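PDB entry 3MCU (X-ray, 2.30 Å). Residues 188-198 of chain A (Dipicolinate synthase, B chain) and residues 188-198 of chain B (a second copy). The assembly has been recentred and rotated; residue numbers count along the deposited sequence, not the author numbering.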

# COMPACT_ATOMS: atom_id res chain seq x y z
N GLN A 188 -12.04 0.58 -24.45
CA GLN A 188 -12.34 -0.81 -24.08
C GLN A 188 -12.40 -1.74 -25.29
O GLN A 188 -12.87 -1.34 -26.37
N PRO A 189 -11.96 -3.00 -25.12
CA PRO A 189 -11.43 -3.61 -23.89
C PRO A 189 -9.98 -3.24 -23.62
O PRO A 189 -9.19 -3.11 -24.55
N VAL A 190 -9.63 -3.09 -22.35
CA VAL A 190 -8.29 -2.69 -22.00
C VAL A 190 -7.39 -3.91 -21.73
O VAL A 190 -6.16 -3.82 -21.81
N VAL A 191 -8.00 -5.06 -21.45
CA VAL A 191 -7.22 -6.28 -21.26
C VAL A 191 -7.38 -7.25 -22.44
O VAL A 191 -8.44 -7.83 -22.65
N VAL A 192 -6.31 -7.40 -23.20
CA VAL A 192 -6.33 -8.16 -24.45
C VAL A 192 -5.27 -9.26 -24.48
O VAL A 192 -4.33 -9.26 -23.70
N GLU A 193 -5.43 -10.20 -25.40
CA GLU A 193 -4.42 -11.23 -25.62
C GLU A 193 -3.36 -10.73 -26.59
O GLU A 193 -3.33 -11.09 -27.76
N LYS A 194 -2.48 -9.88 -26.06
CA LYS A 194 -1.35 -9.35 -26.80
C LYS A 194 -0.57 -10.38 -27.61
O LYS A 194 -0.06 -10.06 -28.68
N PHE A 195 -0.46 -11.60 -27.09
CA PHE A 195 0.38 -12.63 -27.71
C PHE A 195 -0.22 -13.16 -29.02
O PHE A 195 0.44 -13.85 -29.77
N ARG A 196 -1.47 -12.82 -29.29
CA ARG A 196 -2.11 -13.23 -30.53
C ARG A 196 -1.98 -12.17 -31.63
O ARG A 196 -2.56 -12.30 -32.70
N TYR A 197 -1.20 -11.12 -31.35
CA TYR A 197 -0.97 -10.04 -32.31
C TYR A 197 0.51 -9.64 -32.38
O TYR A 197 0.82 -8.44 -32.44
N MSE A 198 1.41 -10.61 -32.36
CA MSE A 198 2.84 -10.32 -32.41
C MSE A 198 3.32 -10.06 -33.84
O MSE A 198 3.89 -9.00 -34.14
N GLN B 188 -0.75 -20.94 -17.76
CA GLN B 188 -0.62 -19.87 -18.74
C GLN B 188 -1.35 -20.21 -20.04
O GLN B 188 -1.45 -21.38 -20.42
N PRO B 189 -1.87 -19.18 -20.74
CA PRO B 189 -1.83 -17.77 -20.31
C PRO B 189 -2.83 -17.50 -19.19
O PRO B 189 -3.94 -18.01 -19.21
N VAL B 190 -2.43 -16.70 -18.21
CA VAL B 190 -3.35 -16.38 -17.12
C VAL B 190 -4.22 -15.15 -17.43
O VAL B 190 -5.28 -14.97 -16.83
N VAL B 191 -3.78 -14.31 -18.36
CA VAL B 191 -4.61 -13.18 -18.78
C VAL B 191 -5.16 -13.43 -20.17
O VAL B 191 -4.39 -13.53 -21.14
N VAL B 192 -6.47 -13.53 -20.28
CA VAL B 192 -7.12 -13.94 -21.53
C VAL B 192 -8.32 -13.07 -21.88
O VAL B 192 -8.90 -12.41 -21.01
N GLU B 193 -8.69 -13.05 -23.15
CA GLU B 193 -9.91 -12.35 -23.53
C GLU B 193 -11.13 -13.20 -23.19
O GLU B 193 -11.67 -13.94 -24.03
N LYS B 194 -11.55 -13.08 -21.93
CA LYS B 194 -12.66 -13.84 -21.37
C LYS B 194 -13.97 -13.62 -22.12
O LYS B 194 -14.77 -14.55 -22.26
N PHE B 195 -14.16 -12.41 -22.63
CA PHE B 195 -15.41 -11.99 -23.26
C PHE B 195 -15.81 -12.77 -24.54
O PHE B 195 -16.96 -12.69 -24.98
N ARG B 196 -14.88 -13.49 -25.14
CA ARG B 196 -15.24 -14.34 -26.26
C ARG B 196 -15.37 -15.82 -25.90
O ARG B 196 -15.25 -16.68 -26.76
N TYR B 197 -15.62 -16.11 -24.62
CA TYR B 197 -16.01 -17.44 -24.18
C TYR B 197 -17.28 -17.36 -23.35
O TYR B 197 -17.49 -18.16 -22.45
N MSE B 198 -18.12 -16.37 -23.65
CA MSE B 198 -19.40 -16.22 -22.96
C MSE B 198 -20.40 -17.27 -23.40
O MSE B 198 -20.24 -17.93 -24.43

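The two copies meet through near-equivalent residues, burying 490 Å² in all; the nearest CA pairs, V192(A) with E193(B) and E193(A) with V192(B), both lie 5.6 Å apart.

The polar centre is a reciprocal pair of hydrogen bonds in which each glutamate accepts from the backbone of its counterpart. E193(A) N donates to E193(B) OE2 at 2.8 Å with an N-H...O angle of 169°, and E193(B) N donates to E193(A) OE2 at 2.9 Å and 156°. Both side chains are m at chi1 and t at chi2, an extended form that carries each carboxylate across. CB of E193(A) points toward chain B; that of E193(B) points sideways, but its end comes nearer. The side chains pass closely, E193(A) CG lying 3.7 Å from E193(B) CG. The like-charged E193(A) OE1 and E193(B) OE1 are 4.3 Å apart, and R196(B) NH1 forms a salt bridge to E193(B) OE1 at 2.5 Å, offsetting charge on the chain B side.

Apolar contacts flank this exchange, the P189(A)-F195(B) pair on one side, the F195(A)-P189(B) pair on the other, and the V191 pair off to a third. V191, t in both chains, meets its own copy, V191(A) CG1 to V191(B) CG1 at 3.2 Å, a tight approach. Both prolines, each following a cis peptide bond, point toward the partner: P189(B) CG lies 3.6 Å from F195(A) CZ, and P189(A) CG lies 4.0 Å from F195(B) CZ. With chi1 p, each phenylalanine also sets its ring edge near a carbonyl, F195(A) CE2 to V191(B) O at 4.0 Å and F195(B) CE2 to V191(A) O at 4.2 Å.

Three waters complete the contact. Water 1 donates to V191(A) O (2.6 Å) and V192(B) O (2.8 Å); water 2 donates to V191(B) O (2.7 Å) and V192(A) O (2.9 Å). Water 3 donates to E193(A) OE2 (2.7 Å) and hydrogen-bonds Y197(B) OH (3.0 Å), linking side chains otherwise 4.4 Å apart, measured from E193(A) OE2 to Y197(B) OH.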

# COMPACT_ATOMS: atom_id res chain seq x y z
CB GLN A 188 -13.67 -0.88 -23.30
CG GLN A 188 -13.66 -0.18 -21.94
CD GLN A 188 -12.70 -0.82 -20.94
OE1 GLN A 188 -12.42 -0.26 -19.87
NE2 GLN A 188 -12.20 -2.00 -21.27
CB PRO A 189 -11.50 -5.11 -24.19
CG PRO A 189 -11.35 -5.19 -25.68
CD PRO A 189 -12.11 -4.00 -26.20
CB VAL A 190 -8.31 -1.65 -20.83
CG1 VAL A 190 -8.63 -2.33 -19.49
CG2 VAL A 190 -7.00 -0.88 -20.76
CB VAL A 191 -7.55 -6.98 -19.90
CG1 VAL A 191 -6.68 -8.18 -19.70
CG2 VAL A 191 -7.36 -6.00 -18.73
CB VAL A 192 -6.13 -7.20 -25.65
CG1 VAL A 192 -7.27 -6.22 -25.73
CG2 VAL A 192 -4.80 -6.45 -25.54
CB GLU A 193 -5.05 -12.53 -26.10
CG GLU A 193 -5.97 -13.18 -25.06
CD GLU A 193 -6.63 -14.46 -25.56
OE1 GLU A 193 -6.44 -14.82 -26.75
OE2 GLU A 193 -7.34 -15.11 -24.76
CB LYS A 194 -0.41 -8.65 -25.83
CG LYS A 194 0.93 -8.28 -26.42
CD LYS A 194 0.85 -7.06 -27.32
CE LYS A 194 2.22 -6.81 -27.92
NZ LYS A 194 2.29 -5.60 -28.76
CB PHE A 195 0.66 -13.79 -26.72
CG PHE A 195 -0.57 -14.43 -26.15
CD1 PHE A 195 -1.14 -15.55 -26.74
CD2 PHE A 195 -1.18 -13.91 -25.01
CE1 PHE A 195 -2.29 -16.13 -26.21
CE2 PHE A 195 -2.32 -14.49 -24.47
CZ PHE A 195 -2.88 -15.60 -25.07
CB ARG A 196 -3.56 -13.62 -30.29
CG ARG A 196 -3.73 -14.87 -29.41
CD ARG A 196 -2.73 -15.99 -29.79
NE ARG A 196 -3.04 -17.27 -29.14
CZ ARG A 196 -2.20 -18.30 -29.03
NH1 ARG A 196 -0.97 -18.21 -29.53
NH2 ARG A 196 -2.58 -19.42 -28.42
CB TYR A 197 -1.76 -8.79 -31.93
CG TYR A 197 -3.26 -8.94 -31.85
CD1 TYR A 197 -3.87 -9.41 -30.70
CD2 TYR A 197 -4.08 -8.56 -32.92
CE1 TYR A 197 -5.25 -9.52 -30.61
CE2 TYR A 197 -5.46 -8.67 -32.85
CZ TYR A 197 -6.04 -9.15 -31.69
OH TYR A 197 -7.41 -9.26 -31.59
CB MSE A 198 3.65 -11.47 -31.80
CG MSE A 198 3.38 -11.71 -30.32
SE MSE A 198 3.61 -10.10 -29.20
CE MSE A 198 5.56 -9.89 -29.33
CB GLN B 188 0.86 -19.62 -19.05
CG GLN B 188 1.70 -19.20 -17.85
CD GLN B 188 1.35 -17.81 -17.32
OE1 GLN B 188 1.77 -17.43 -16.23
NE2 GLN B 188 0.57 -17.06 -18.08
CB PRO B 189 -2.26 -17.00 -21.56
CG PRO B 189 -3.07 -17.98 -22.36
CD PRO B 189 -2.47 -19.34 -22.08
CB VAL B 190 -2.61 -16.24 -15.77
CG1 VAL B 190 -1.70 -15.03 -15.78
CG2 VAL B 190 -3.60 -16.15 -14.63
CB VAL B 191 -3.85 -11.83 -18.78
CG1 VAL B 191 -4.81 -10.72 -19.09
CG2 VAL B 191 -3.20 -11.56 -17.42
CB VAL B 192 -7.61 -15.41 -21.44
CG1 VAL B 192 -6.46 -16.33 -21.05
CG2 VAL B 192 -8.74 -15.52 -20.44
CB GLU B 193 -9.88 -11.94 -25.01
CG GLU B 193 -8.83 -10.89 -25.33
CD GLU B 193 -8.48 -10.82 -26.82
OE1 GLU B 193 -9.06 -11.59 -27.63
OE2 GLU B 193 -7.61 -10.00 -27.19
CB LYS B 194 -12.81 -13.49 -19.89
CG LYS B 194 -14.16 -13.77 -19.29
CD LYS B 194 -14.42 -15.26 -19.07
CE LYS B 194 -15.73 -15.43 -18.31
NZ LYS B 194 -16.00 -16.83 -17.87
CB PHE B 195 -15.40 -10.49 -23.55
CG PHE B 195 -14.23 -10.02 -24.36
CD1 PHE B 195 -14.28 -10.04 -25.75
CD2 PHE B 195 -13.09 -9.52 -23.75
CE1 PHE B 195 -13.21 -9.60 -26.50
CE2 PHE B 195 -12.01 -9.08 -24.49
CZ PHE B 195 -12.07 -9.12 -25.87
CB ARG B 196 -14.27 -14.16 -27.44
CG ARG B 196 -12.88 -14.71 -27.23
CD ARG B 196 -11.93 -13.84 -28.01
NE ARG B 196 -12.65 -12.72 -28.61
CZ ARG B 196 -12.06 -11.73 -29.27
NH1 ARG B 196 -10.74 -11.74 -29.41
NH2 ARG B 196 -12.77 -10.73 -29.80
CB TYR B 197 -14.88 -18.13 -23.39
CG TYR B 197 -13.58 -18.19 -24.15
CD1 TYR B 197 -12.64 -17.18 -24.01
CD2 TYR B 197 -13.30 -19.23 -25.03
CE1 TYR B 197 -11.46 -17.21 -24.70
CE2 TYR B 197 -12.11 -19.26 -25.73
CZ TYR B 197 -11.20 -18.25 -25.57
OH TYR B 197 -10.00 -18.26 -26.26
CB MSE B 198 -19.97 -14.82 -23.17
CG MSE B 198 -19.08 -13.70 -22.63
SE MSE B 198 -18.53 -13.98 -20.76
CE MSE B 198 -17.04 -15.15 -21.07
O HOH W 1 -9.69 -9.73 -21.29
O HOH W 2 -3.03 -11.49 -22.32
O HOH W 3 -7.48 -17.85 -24.64